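Local coordinates for protein (endonuclease) (Salmonella typhimurium, PDB 1BYR), which carries the name endonuclease and belongs to the PLD-like family of alpha/beta proteins, here as an assembly of two copies of the chain, at residues S29-A34 / D55-I60; A45-K50 / S80-R85; K96-D101 / F110-A115; R85-F90 / Q142-Q147. One frame throughout, in Å; residues are numbered along the deposited sequence.

Contact 1: residues S29-A34 / D55-I60; sequences SIRMMA and DVKIVI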
loop_
_atom_site.group_PDB
_atom_site.type_symbol
_atom_site.label_atom_id
_atom_site.label_comp_id
_atom_site.label_asym_id
_atom_site.label_seq_id
_atom_site.Cartn_x
_atom_site.Cartn_y
_atom_site.Cartn_z
ATOM N N SER A 29 -3.861 -4.997 21.240
ATOM C CA SER A 29 -4.738 -5.284 20.099
ATOM C C SER A 29 -4.126 -5.233 18.714
ATOM O O SER A 29 -3.096 -4.606 18.477
ATOM C CB SER A 29 -5.960 -4.354 20.120
ATOM O OG SER A 29 -5.562 -2.992 20.034
ATOM N N ILE A 30 -4.797 -5.922 17.799
ATOM C CA ILE A 30 -4.410 -5.981 16.411
ATOM C C ILE A 30 -5.699 -6.037 15.609
ATOM O O ILE A 30 -6.546 -6.892 15.846
ATOM C CB ILE A 30 -3.593 -7.250 16.106
ATOM C CG1 ILE A 30 -2.198 -7.131 16.703
ATOM C CG2 ILE A 30 -3.484 -7.454 14.594
ATOM C CD1 ILE A 30 -1.252 -8.219 16.228
ATOM N N ARG A 31 -5.859 -5.100 14.678
ATOM C CA ARG A 31 -7.033 -5.062 13.809
ATOM C C ARG A 31 -6.415 -5.091 12.425
ATOM O O ARG A 31 -5.798 -4.122 12.014
ATOM C CB ARG A 31 -7.817 -3.758 14.015
ATOM C CG ARG A 31 -8.612 -3.702 15.324
ATOM C CD ARG A 31 -9.564 -4.880 15.450
ATOM N NE ARG A 31 -10.309 -4.857 16.706
ATOM C CZ ARG A 31 -10.042 -5.630 17.754
ATOM N NH1 ARG A 31 -9.037 -6.499 17.715
ATOM N NH2 ARG A 31 -10.791 -5.536 18.845
ATOM N N MET A 32 -6.555 -6.215 11.730
ATOM C CA MET A 32 -5.954 -6.395 10.412
ATOM C C MET A 32 -6.918 -6.484 9.225
ATOM O O MET A 32 -8.012 -7.044 9.331
ATOM C CB MET A 32 -5.081 -7.654 10.444
ATOM C CG MET A 32 -4.307 -7.952 9.171
ATOM S SD MET A 32 -3.368 -9.457 9.448
ATOM C CE MET A 32 -2.186 -9.436 8.209
ATOM N N MET A 33 -6.483 -5.920 8.092
ATOM C CA MET A 33 -7.239 -5.927 6.841
ATOM C C MET A 33 -6.277 -6.524 5.829
ATOM O O MET A 33 -5.109 -6.131 5.772
ATOM C CB MET A 33 -7.579 -4.495 6.370
ATOM C CG MET A 33 -8.383 -3.624 7.345
ATOM S SD MET A 33 -8.813 -1.992 6.648
ATOM C CE MET A 33 -10.301 -2.350 5.743
ATOM N N ALA A 34 -6.745 -7.470 5.019
ATOM C CA ALA A 34 -5.871 -8.061 4.033
ATOM C C ALA A 34 -6.589 -8.430 2.754
ATOM O O ALA A 34 -7.787 -8.677 2.755
ATOM C CB ALA A 34 -5.217 -9.298 4.612
ATOM N N ASP A 55 -5.684 -9.014 21.681
ATOM C CA ASP A 55 -7.013 -9.069 21.077
ATOM C C ASP A 55 -6.855 -8.879 19.565
ATOM O O ASP A 55 -6.731 -7.751 19.075
ATOM C CB ASP A 55 -7.895 -7.967 21.688
ATOM C CG ASP A 55 -9.244 -7.824 21.000
ATOM O OD1 ASP A 55 -9.587 -8.662 20.142
ATOM O OD2 ASP A 55 -9.972 -6.864 21.321
ATOM N N VAL A 56 -6.824 -9.995 18.839
ATOM C CA VAL A 56 -6.664 -9.988 17.384
ATOM C C VAL A 56 -7.954 -10.263 16.593
ATOM O O VAL A 56 -8.650 -11.254 16.834
ATOM C CB VAL A 56 -5.594 -11.044 16.949
ATOM C CG1 VAL A 56 -5.293 -10.911 15.452
ATOM C CG2 VAL A 56 -4.304 -10.870 17.775
ATOM N N LYS A 57 -8.282 -9.369 15.656
ATOM C CA LYS A 57 -9.454 -9.545 14.796
ATOM C C LYS A 57 -9.034 -9.212 13.356
ATOM O O LYS A 57 -8.322 -8.226 13.106
ATOM C CB LYS A 57 -10.608 -8.650 15.262
ATOM C CG LYS A 57 -11.231 -9.111 16.580
ATOM C CD LYS A 57 -12.540 -8.405 16.859
ATOM C CE LYS A 57 -12.998 -8.612 18.298
ATOM N NZ LYS A 57 -14.254 -7.850 18.611
ATOM N N ILE A 58 -9.472 -10.036 12.408
ATOM C CA ILE A 58 -9.084 -9.872 11.013
ATOM C C ILE A 58 -10.216 -9.939 9.985
ATOM O O ILE A 58 -11.104 -10.783 10.078
ATOM C CB ILE A 58 -8.047 -10.969 10.660
ATOM C CG1 ILE A 58 -6.998 -11.042 11.766
ATOM C CG2 ILE A 58 -7.407 -10.704 9.299
ATOM C CD1 ILE A 58 -6.022 -12.194 11.619
ATOM N N VAL A 59 -10.199 -9.027 9.011
ATOM C CA VAL A 59 -11.192 -9.041 7.933
ATOM C C VAL A 59 -10.415 -9.066 6.636
ATOM O O VAL A 59 -9.561 -8.206 6.401
ATOM C CB VAL A 59 -12.102 -7.793 7.925
ATOM C CG1 VAL A 59 -13.149 -7.936 8.994
ATOM C CG2 VAL A 59 -11.282 -6.537 8.120
ATOM N N ILE A 60 -10.686 -10.067 5.805
ATOM C CA ILE A 60 -9.980 -10.198 4.541
ATOM C C ILE A 60 -10.914 -10.239 3.342
ATOM O O ILE A 60 -12.112 -10.472 3.481
ATOM C CB ILE A 60 -9.125 -11.480 4.540
ATOM C CG1 ILE A 60 -10.027 -12.716 4.434
ATOM C CG2 ILE A 60 -8.316 -11.546 5.825
ATOM C CD1 ILE A 60 -9.272 -14.058 4.549
HETATM O O HOH W 1 -14.069 -4.923 19.277
#
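Arg31 lies side by side with Lys57, its guanidinium laid over the lysine chain: Lys57 CD sits above the centre of one face of that group, 3.8 Å from Arg31 CZ. Asp55 approaches differently. Its carboxylate is turned 67° from the guanidinium, and the salt bridge from Arg31 NH2 reaches OD2 of Asp55 at 2.9 Å, in the guanidinium plane but above the carboxylate plane. A bend at chi2 (-56°) sets Arg31 CD beside Lys57 CB, 3.9 Å away. Arg31 NH1 in turn donates to its neighbour Ile30 O at 3.1 Å, an oxygen that also accepts Lys57 N at 3.0 Å. A water accepts from Lys57 NZ and weakly from Arg31 NH2, bridging the two like charges from one side. On the other face the pairs run alongside one another, Ile30 CG2 on Val56 CG1 at 4.0 Å and Met32 CB on Ile58 CG2 at 4.0 Å. An angle of 4° between the strand directions marks them as the parallel strands of a beta-alpha-beta unit. Its helix 40-51 packs on Ile30, Met32 and Ile58, helix 131-146 meets Arg31, Met33 and Val59 on the opposite face, and strands 97-100 and 84-87 flank the pair.

Contact 2: residues A45-K50 / S80-R85; sequences ALVAAK and SGIPLR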
loop_
_atom_site.group_PDB
_atom_site.type_symbol
_atom_site.label_atom_id
_atom_site.label_comp_id
_atom_site.label_asym_id
_atom_site.label_seq_id
_atom_site.Cartn_x
_atom_site.Cartn_y
_atom_site.Cartn_z
ATOM N N ALA A 45 2.984 -15.502 13.427
ATOM C CA ALA A 45 3.162 -14.317 14.258
ATOM C C ALA A 45 1.839 -13.824 14.858
ATOM O O ALA A 45 1.792 -13.419 16.020
ATOM C CB ALA A 45 3.832 -13.187 13.444
ATOM N N LEU A 46 0.763 -13.859 14.075
ATOM C CA LEU A 46 -0.538 -13.421 14.560
ATOM C C LEU A 46 -1.023 -14.333 15.689
ATOM O O LEU A 46 -1.496 -13.858 16.726
ATOM C CB LEU A 46 -1.564 -13.394 13.414
ATOM C CG LEU A 46 -1.341 -12.293 12.369
ATOM C CD1 LEU A 46 -2.069 -12.653 11.062
ATOM C CD2 LEU A 46 -1.820 -10.960 12.924
ATOM N N VAL A 47 -0.888 -15.643 15.506
ATOM C CA VAL A 47 -1.310 -16.576 16.547
ATOM C C VAL A 47 -0.409 -16.474 17.780
ATOM O O VAL A 47 -0.862 -16.703 18.903
ATOM C CB VAL A 47 -1.343 -18.031 16.020
ATOM C CG1 VAL A 47 -2.004 -18.079 14.645
ATOM C CG2 VAL A 47 0.052 -18.586 15.958
ATOM N N ALA A 48 0.857 -16.120 17.594
ATOM C CA ALA A 48 1.735 -15.959 18.755
ATOM C C ALA A 48 1.248 -14.739 19.527
ATOM O O ALA A 48 1.351 -14.685 20.754
ATOM C CB ALA A 48 3.183 -15.763 18.335
ATOM N N ALA A 49 0.709 -13.755 18.812
ATOM C CA ALA A 49 0.184 -12.557 19.460
ATOM C C ALA A 49 -1.030 -12.943 20.305
ATOM O O ALA A 49 -1.149 -12.550 21.466
ATOM C CB ALA A 49 -0.219 -11.518 18.413
ATOM N N LYS A 50 -1.938 -13.707 19.717
ATOM C CA LYS A 50 -3.129 -14.166 20.439
ATOM C C LYS A 50 -2.721 -14.897 21.731
ATOM O O LYS A 50 -3.247 -14.622 22.808
ATOM C CB LYS A 50 -3.944 -15.106 19.542
ATOM C CG LYS A 50 -5.170 -15.711 20.209
ATOM C CD LYS A 50 -6.350 -14.759 20.147
ATOM C CE LYS A 50 -7.559 -15.347 20.857
ATOM N NZ LYS A 50 -7.140 -16.405 21.820
ATOM N N SER A 80 -7.149 -21.049 16.072
ATOM C CA SER A 80 -6.500 -20.397 17.208
ATOM C C SER A 80 -7.430 -19.489 18.012
ATOM O O SER A 80 -7.007 -18.873 18.978
ATOM C CB SER A 80 -5.306 -19.573 16.738
ATOM O OG SER A 80 -4.347 -20.406 16.129
ATOM N N GLY A 81 -8.690 -19.393 17.611
ATOM C CA GLY A 81 -9.612 -18.551 18.348
ATOM C C GLY A 81 -9.553 -17.088 17.931
ATOM O O GLY A 81 -10.112 -16.231 18.607
ATOM N N ILE A 82 -8.875 -16.791 16.825
ATOM C CA ILE A 82 -8.792 -15.413 16.348
ATOM C C ILE A 82 -10.004 -15.124 15.477
ATOM O O ILE A 82 -10.196 -15.760 14.439
ATOM C CB ILE A 82 -7.530 -15.159 15.467
ATOM C CG1 ILE A 82 -6.296 -14.966 16.346
ATOM C CG2 ILE A 82 -7.731 -13.901 14.606
ATOM C CD1 ILE A 82 -4.980 -15.187 15.591
ATOM N N PRO A 83 -10.837 -14.158 15.889
ATOM C CA PRO A 83 -12.024 -13.818 15.094
ATOM C C PRO A 83 -11.651 -13.372 13.667
ATOM O O PRO A 83 -10.904 -12.410 13.465
ATOM C CB PRO A 83 -12.695 -12.702 15.902
ATOM C CG PRO A 83 -12.135 -12.881 17.318
ATOM C CD PRO A 83 -10.737 -13.344 17.113
ATOM N N LEU A 84 -12.169 -14.081 12.669
ATOM C CA LEU A 84 -11.857 -13.767 11.287
ATOM C C LEU A 84 -13.084 -13.703 10.381
ATOM O O LEU A 84 -14.012 -14.504 10.505
ATOM C CB LEU A 84 -10.863 -14.807 10.764
ATOM C CG LEU A 84 -10.588 -14.901 9.267
ATOM C CD1 LEU A 84 -9.590 -13.808 8.861
ATOM C CD2 LEU A 84 -10.037 -16.292 8.946
ATOM N N ARG A 85 -13.089 -12.727 9.470
ATOM C CA ARG A 85 -14.187 -12.554 8.528
ATOM C C ARG A 85 -13.730 -12.313 7.092
ATOM O O ARG A 85 -12.678 -11.722 6.842
ATOM C CB ARG A 85 -15.081 -11.368 8.937
ATOM C CG ARG A 85 -15.853 -11.547 10.227
ATOM C CD ARG A 85 -16.913 -10.455 10.411
ATOM N NE ARG A 85 -17.828 -10.799 11.492
ATOM C CZ ARG A 85 -18.661 -9.944 12.071
ATOM N NH1 ARG A 85 -18.708 -8.670 11.683
ATOM N NH2 ARG A 85 -19.455 -10.364 13.051
HETATM O O HOH W 2 -5.896 -19.124 21.393
#
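Val47 and Lys50 of helix 40-51 pack against Ser80, Gly81 and Ile82 in a partly buried helix-to-turn contact between two successive beta-alpha-beta crossovers. Helix 40-51 connects strands 29-34 and 55-61; helix 68-79 connects strands 55-61 and 84-87, and the turn in question leads from that helix into strand 84-87. No direct hydrogen bond crosses the contact, so the evidence is of packing and one water. Ile82 is the apolar centre. Its CD1 comes within 4.0 Å of Val47 CA, and lies near Leu46 O as well, which puts the tip of the side chain against the helix backbone. The side chains of Lys50 and Ile82 overlap flank against flank while running in opposite senses, with Lys50 CD 3.8 Å from Ile82 CG1. Lys50 CG stands anti to the backbone N (chi1 177°), and a bend at chi2 (83°) directs CD beside the isoleucine. Further out, Lys50 CE meets Gly81 O at 3.5 Å. Gly81 ends helix 68-79 in a Schellman motif; its positive phi of 84° is readily adopted without a CB to press on the preceding carbonyl. Ser80 OG, hydrogen-bonded back to Tyr76 O in its own helix, presents itself to Val47 CG1 at 3.6 Å. Ile77 of helix 68-79 also touches Val47 and Ile82, and Ile58 of the sheet touches Ile82. At the outer margin one water accepts from Lys50 NZ at 3.0 Å and donates to Ser80 O at 2.7 Å, joining two atoms that are 3.8 Å apart.

Contact 3: residues K96-D101 / F110-A115; sequences KVIIVD and FNFTKA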
loop_
_atom_site.group_PDB
_atom_site.type_symbol
_atom_site.label_atom_id
_atom_site.label_comp_id
_atom_site.label_asym_id
_atom_site.label_seq_id
_atom_site.Cartn_x
_atom_site.Cartn_y
_atom_site.Cartn_z
ATOM N N LYS A 96 -4.019 -3.563 2.856
ATOM C CA LYS A 96 -3.017 -4.440 3.467
ATOM C C LYS A 96 -2.626 -3.585 4.674
ATOM O O LYS A 96 -1.653 -2.827 4.647
ATOM C CB LYS A 96 -1.810 -4.656 2.533
ATOM C CG LYS A 96 -2.185 -5.084 1.121
ATOM C CD LYS A 96 -2.281 -3.855 0.183
ATOM C CE LYS A 96 -2.101 -4.219 -1.291
ATOM N NZ LYS A 96 -3.101 -5.229 -1.731
ATOM N N VAL A 97 -3.419 -3.708 5.725
ATOM C CA VAL A 97 -3.242 -2.890 6.915
ATOM C C VAL A 97 -3.249 -3.656 8.238
ATOM O O VAL A 97 -4.023 -4.595 8.424
ATOM C CB VAL A 97 -4.384 -1.841 6.988
ATOM C CG1 VAL A 97 -4.393 -1.147 8.364
ATOM C CG2 VAL A 97 -4.250 -0.830 5.850
ATOM N N ILE A 98 -2.374 -3.240 9.149
ATOM C CA ILE A 98 -2.314 -3.811 10.487
ATOM C C ILE A 98 -2.310 -2.643 11.474
ATOM O O ILE A 98 -1.394 -1.824 11.478
ATOM C CB ILE A 98 -1.037 -4.672 10.726
ATOM C CG1 ILE A 98 -1.005 -5.862 9.765
ATOM C CG2 ILE A 98 -1.047 -5.224 12.153
ATOM C CD1 ILE A 98 0.155 -6.835 9.995
ATOM N N ILE A 99 -3.377 -2.545 12.268
ATOM C CA ILE A 99 -3.501 -1.501 13.276
ATOM C C ILE A 99 -3.149 -2.154 14.617
ATOM O O ILE A 99 -3.830 -3.073 15.068
ATOM C CB ILE A 99 -4.942 -0.949 13.345
ATOM C CG1 ILE A 99 -5.396 -0.469 11.963
ATOM C CG2 ILE A 99 -5.009 0.200 14.334
ATOM C CD1 ILE A 99 -6.902 -0.442 11.799
ATOM N N VAL A 100 -2.084 -1.672 15.253
ATOM C CA VAL A 100 -1.607 -2.234 16.518
ATOM C C VAL A 100 -1.810 -1.352 17.758
ATOM O O VAL A 100 -1.458 -0.157 17.774
ATOM C CB VAL A 100 -0.105 -2.583 16.384
ATOM C CG1 VAL A 100 0.426 -3.232 17.665
ATOM C CG2 VAL A 100 0.086 -3.513 15.198
ATOM N N ASP A 101 -2.417 -1.936 18.788
ATOM C CA ASP A 101 -2.638 -1.252 20.050
ATOM C C ASP A 101 -3.336 0.109 19.934
ATOM O O ASP A 101 -3.064 1.028 20.706
ATOM C CB ASP A 101 -1.299 -1.116 20.788
ATOM C CG ASP A 101 -0.732 -2.471 21.221
ATOM O OD1 ASP A 101 -1.498 -3.456 21.211
ATOM O OD2 ASP A 101 0.464 -2.562 21.554
ATOM N N PHE A 110 2.697 -3.871 0.388
ATOM C CA PHE A 110 2.941 -5.233 0.878
ATOM C C PHE A 110 1.721 -6.110 1.227
ATOM O O PHE A 110 1.009 -5.846 2.208
ATOM C CB PHE A 110 3.897 -5.128 2.086
ATOM C CG PHE A 110 4.357 -6.459 2.660
ATOM C CD1 PHE A 110 3.621 -7.102 3.652
ATOM C CD2 PHE A 110 5.576 -7.003 2.293
ATOM C CE1 PHE A 110 4.109 -8.264 4.267
ATOM C CE2 PHE A 110 6.064 -8.170 2.912
ATOM C CZ PHE A 110 5.334 -8.789 3.891
ATOM N N ASN A 111 1.477 -7.147 0.421
ATOM C CA ASN A 111 0.374 -8.079 0.698
ATOM C C ASN A 111 0.958 -9.121 1.632
ATOM O O ASN A 111 2.166 -9.352 1.638
ATOM C CB ASN A 111 -0.116 -8.798 -0.555
ATOM C CG ASN A 111 -1.069 -7.974 -1.359
ATOM O OD1 ASN A 111 -0.734 -7.501 -2.444
ATOM N ND2 ASN A 111 -2.260 -7.782 -0.849
ATOM N N PHE A 112 0.104 -9.769 2.408
ATOM C CA PHE A 112 0.584 -10.755 3.352
ATOM C C PHE A 112 0.715 -12.113 2.697
ATOM O O PHE A 112 -0.010 -13.072 2.999
ATOM C CB PHE A 112 -0.342 -10.751 4.577
ATOM C CG PHE A 112 -0.530 -9.374 5.162
ATOM C CD1 PHE A 112 0.526 -8.722 5.780
ATOM C CD2 PHE A 112 -1.722 -8.688 5.001
ATOM C CE1 PHE A 112 0.401 -7.403 6.219
ATOM C CE2 PHE A 112 -1.852 -7.386 5.434
ATOM C CZ PHE A 112 -0.788 -6.740 6.043
ATOM N N THR A 113 1.667 -12.164 1.775
ATOM C CA THR A 113 1.963 -13.342 0.991
ATOM C C THR A 113 3.448 -13.541 0.856
ATOM O O THR A 113 4.256 -12.650 1.118
ATOM C CB THR A 113 1.436 -13.210 -0.448
ATOM O OG1 THR A 113 2.212 -12.210 -1.134
ATOM C CG2 THR A 113 -0.025 -12.816 -0.450
ATOM N N LYS A 114 3.771 -14.742 0.400
ATOM C CA LYS A 114 5.143 -15.175 0.148
ATOM C C LYS A 114 5.752 -14.325 -1.011
ATOM O O LYS A 114 6.883 -13.798 -0.912
ATOM C CB LYS A 114 5.132 -16.676 -0.224
ATOM C CG LYS A 114 3.892 -17.491 0.313
ATOM C CD LYS A 114 2.500 -17.015 -0.237
ATOM C CE LYS A 114 2.269 -17.240 -1.737
ATOM N NZ LYS A 114 2.567 -16.023 -2.572
ATOM N N ALA A 115 4.994 -14.174 -2.096
ATOM C CA ALA A 115 5.461 -13.394 -3.240
ATOM C C ALA A 115 5.787 -11.967 -2.796
ATOM O O ALA A 115 6.767 -11.380 -3.244
ATOM C CB ALA A 115 4.408 -13.393 -4.333
HETATM O O HOH W 3 -2.656 -6.277 -4.529
#
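Lys96 and Ile98 meet Phe110, Asn111 and Phe112 where the start of strand 97-100 lies against the turn before helix 114-118. Lys96 and Asp101 are the lysine and aspartate of the HKD motif (H-x-K-x4-D) of the PLD family, and His94, just upstream, is its histidine. The polar interactions gather at the lysine. Lys96 NZ hydrogen-bonds to His94 O, and a water accepts from Lys96 NZ at 3.0 Å while donating, as modelled, to Asn111 OD1 at 3.1 Å. Asn111 ND2 stands 2.8 Å from Lys96 NZ; as modelled, the two donors cannot bond to each other, so the close approach is doubtful. Bends at chi2 (94°) and chi4 (58°) give the lysine chain a folded course, with CG also against the asparagine amide. Phe110 meets the lysine through its backbone, Phe110 O lying 3.1 Å from Lys96 CB. Ser109 of the second subunit packs on Lys96, and His94 of that subunit on Asn111, which places this end of the contact at the dimer interface. Backbone geometry shapes the other segment: Phe112 is the centre of an inverse gamma turn, and Thr113 is the N-cap of the helix, its OG1 accepting from Ala116 N. Apolar packing completes the contact. The Phe112 side chain runs at a slant to that of Ile98 and also touches Met32 and Ala34 of the adjoining strand 29-34. Its CE2 reaches Lys96 CA at 3.7 Å, and its CE1 meets Ile98 CD1 at 3.8 Å.

Contact 4: residues R85-F90 / Q142-Q147; sequences RTDSNF and QDRWNQ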
loop_
_atom_site.group_PDB
_atom_site.type_symbol
_atom_site.label_atom_id
_atom_site.label_comp_id
_atom_site.label_asym_id
_atom_site.label_seq_id
_atom_site.Cartn_x
_atom_site.Cartn_y
_atom_site.Cartn_z
ATOM N N ARG A 85 -13.089 -12.727 9.470
ATOM C CA ARG A 85 -14.187 -12.554 8.528
ATOM C C ARG A 85 -13.730 -12.313 7.092
ATOM O O ARG A 85 -12.678 -11.722 6.842
ATOM C CB ARG A 85 -15.081 -11.368 8.937
ATOM C CG ARG A 85 -15.853 -11.547 10.227
ATOM C CD ARG A 85 -16.913 -10.455 10.411
ATOM N NE ARG A 85 -17.828 -10.799 11.492
ATOM C CZ ARG A 85 -18.661 -9.944 12.071
ATOM N NH1 ARG A 85 -18.708 -8.670 11.683
ATOM N NH2 ARG A 85 -19.455 -10.364 13.051
ATOM N N THR A 86 -14.538 -12.791 6.147
ATOM C CA THR A 86 -14.282 -12.562 4.741
ATOM C C THR A 86 -15.265 -11.460 4.334
ATOM O O THR A 86 -16.384 -11.399 4.843
ATOM C CB THR A 86 -14.508 -13.827 3.894
ATOM O OG1 THR A 86 -15.819 -14.341 4.127
ATOM C CG2 THR A 86 -13.489 -14.879 4.248
ATOM N N ASP A 87 -14.850 -10.579 3.427
ATOM C CA ASP A 87 -15.697 -9.466 2.995
ATOM C C ASP A 87 -15.768 -9.457 1.480
ATOM O O ASP A 87 -14.740 -9.431 0.801
ATOM C CB ASP A 87 -15.095 -8.155 3.522
ATOM C CG ASP A 87 -15.816 -6.910 3.014
ATOM O OD1 ASP A 87 -16.939 -7.010 2.491
ATOM O OD2 ASP A 87 -15.241 -5.811 3.159
ATOM N N SER A 88 -16.986 -9.506 0.946
ATOM C CA SER A 88 -17.182 -9.517 -0.495
ATOM C C SER A 88 -18.006 -8.335 -0.976
ATOM O O SER A 88 -18.449 -8.313 -2.114
ATOM C CB SER A 88 -17.903 -10.804 -0.903
ATOM O OG SER A 88 -19.187 -10.865 -0.297
ATOM N N ASN A 89 -18.221 -7.364 -0.102
ATOM C CA ASN A 89 -19.018 -6.207 -0.467
ATOM C C ASN A 89 -18.322 -5.217 -1.392
ATOM O O ASN A 89 -18.922 -4.240 -1.827
ATOM C CB ASN A 89 -19.518 -5.510 0.794
ATOM C CG ASN A 89 -20.693 -6.247 1.420
ATOM O OD1 ASN A 89 -21.417 -6.984 0.735
ATOM N ND2 ASN A 89 -20.891 -6.067 2.717
ATOM N N PHE A 90 -17.063 -5.498 -1.706
ATOM C CA PHE A 90 -16.278 -4.646 -2.587
ATOM C C PHE A 90 -15.680 -5.497 -3.713
ATOM O O PHE A 90 -15.312 -6.657 -3.490
ATOM C CB PHE A 90 -15.144 -3.967 -1.796
ATOM C CG PHE A 90 -15.616 -3.106 -0.639
ATOM C CD1 PHE A 90 -15.794 -3.652 0.631
ATOM C CD2 PHE A 90 -15.851 -1.748 -0.816
ATOM C CE1 PHE A 90 -16.195 -2.866 1.701
ATOM C CE2 PHE A 90 -16.254 -0.961 0.253
ATOM C CZ PHE A 90 -16.423 -1.528 1.519
ATOM N N GLN A 142 -13.393 -1.169 10.988
ATOM C CA GLN A 142 -14.692 -1.494 11.567
ATOM C C GLN A 142 -15.812 -1.572 10.540
ATOM O O GLN A 142 -16.675 -2.459 10.601
ATOM C CB GLN A 142 -15.040 -0.458 12.626
ATOM C CG GLN A 142 -16.213 -0.848 13.477
ATOM C CD GLN A 142 -15.904 -2.027 14.349
ATOM O OE1 GLN A 142 -16.577 -3.054 14.304
ATOM N NE2 GLN A 142 -14.865 -1.906 15.155
ATOM N N ASP A 143 -15.804 -0.635 9.596
ATOM C CA ASP A 143 -16.815 -0.611 8.548
ATOM C C ASP A 143 -16.737 -1.855 7.663
ATOM O O ASP A 143 -17.755 -2.418 7.279
ATOM C CB ASP A 143 -16.647 0.642 7.685
ATOM C CG ASP A 143 -17.689 0.727 6.610
ATOM O OD1 ASP A 143 -18.811 1.166 6.929
ATOM O OD2 ASP A 143 -17.395 0.341 5.460
ATOM N N ARG A 144 -15.523 -2.281 7.331
ATOM C CA ARG A 144 -15.328 -3.463 6.497
ATOM C C ARG A 144 -15.644 -4.730 7.282
ATOM O O ARG A 144 -16.249 -5.650 6.756
ATOM C CB ARG A 144 -13.886 -3.511 5.991
ATOM C CG ARG A 144 -13.610 -2.679 4.704
ATOM C CD ARG A 144 -14.324 -1.322 4.680
ATOM N NE ARG A 144 -13.849 -0.480 3.573
ATOM C CZ ARG A 144 -14.285 0.753 3.311
ATOM N NH1 ARG A 144 -15.221 1.308 4.069
ATOM N NH2 ARG A 144 -13.752 1.448 2.311
ATOM N N TRP A 145 -15.231 -4.775 8.545
ATOM C CA TRP A 145 -15.505 -5.929 9.410
ATOM C C TRP A 145 -17.016 -6.140 9.583
ATOM O O TRP A 145 -17.530 -7.252 9.431
ATOM C CB TRP A 145 -14.846 -5.713 10.779
ATOM C CG TRP A 145 -15.313 -6.647 11.861
ATOM C CD1 TRP A 145 -16.310 -6.415 12.773
ATOM C CD2 TRP A 145 -14.789 -7.945 12.173
ATOM N NE1 TRP A 145 -16.433 -7.481 13.621
ATOM C CE2 TRP A 145 -15.514 -8.435 13.274
ATOM C CE3 TRP A 145 -13.776 -8.734 11.622
ATOM C CZ2 TRP A 145 -15.257 -9.690 13.843
ATOM C CZ3 TRP A 145 -13.523 -9.984 12.190
ATOM C CH2 TRP A 145 -14.258 -10.446 13.286
ATOM N N ASN A 146 -17.723 -5.056 9.877
ATOM C CA ASN A 146 -19.164 -5.107 10.088
ATOM C C ASN A 146 -19.977 -5.716 8.953
ATOM O O ASN A 146 -21.091 -6.177 9.179
ATOM C CB ASN A 146 -19.692 -3.708 10.418
ATOM C CG ASN A 146 -19.240 -3.239 11.799
ATOM O OD1 ASN A 146 -18.721 -4.023 12.583
ATOM N ND2 ASN A 146 -19.443 -1.964 12.085
ATOM N N GLN A 147 -19.442 -5.730 7.737
ATOM C CA GLN A 147 -20.189 -6.329 6.641
ATOM C C GLN A 147 -19.515 -7.599 6.146
ATOM O O GLN A 147 -19.702 -8.016 4.993
ATOM C CB GLN A 147 -20.347 -5.340 5.487
ATOM C CG GLN A 147 -19.070 -4.762 4.976
ATOM C CD GLN A 147 -19.318 -3.500 4.206
ATOM O OE1 GLN A 147 -20.114 -3.471 3.263
ATOM N NE2 GLN A 147 -18.648 -2.437 4.592
HETATM O O HOH W 4 -19.082 -9.813 3.132
#
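Arg85 spreads over one face of Trp145, guanidinium and indole planes 11° apart, and Arg85 CD stands 3.6 Å from the centroid of the Trp145 six-membered ring. With the group held in this cation-pi stack, NH1 and NE each reach an acceptor: Arg85 NH1 donates to Trp145 O at 2.9 Å, fairly straight (158°) although from above the carbonyl plane, and Arg85 NE has a salt bridge to Asp150. Beyond the strand, Asn89 ND2 makes a bent bond to a lone pair of Gln147 OE1 at 2.8 Å, while the other end of that amide, Gln147 NE2, donates to Asp143 O at 2.8 Å. In fold terms, strand 84-87 of the mixed PLD-family sheet crosses the C-terminal end of helix 131-146, their local axes 8.6 Å apart at 96°. Asp87 closes an Asx turn, its OD1 accepting Asn89 N at 2.9 Å; OD2 is met by Gln93 NE2. A water bound by Ser88 N donates to Gln147 O. Phe90 CZ lies over a face of the Arg144 guanidinium, 3.5 Å from Arg144 NE. That guanidinium holds Asp143 OD2 through NH1 at 2.8 Å; NH1 also forms a salt bridge with Glu12 of the second subunit, and NE donates to Ser121 OG of that subunit.

In the fold
Contact 1 is the central strand pair on which the others border. The centres of contact 1 and contact 2 are about 8 Å apart, and those of contact 1 and contact 4 about 12 Å. Contacts 2 and 4 both use strand 84-87 and share Arg85, whose O probably accepts from Ile60 N at 2.8 Å; their own centres are about 18 Å apart. On the other edge contact 3, with its centre about 10 Å from that of contact 1, brings in strand 97-100 and lays Phe112 against Met32. The family signature residues Lys96 and Asp101 belong to contact 3, whose centre is about 17 Å from that of contact 4; both of these contacts also touch the second subunit.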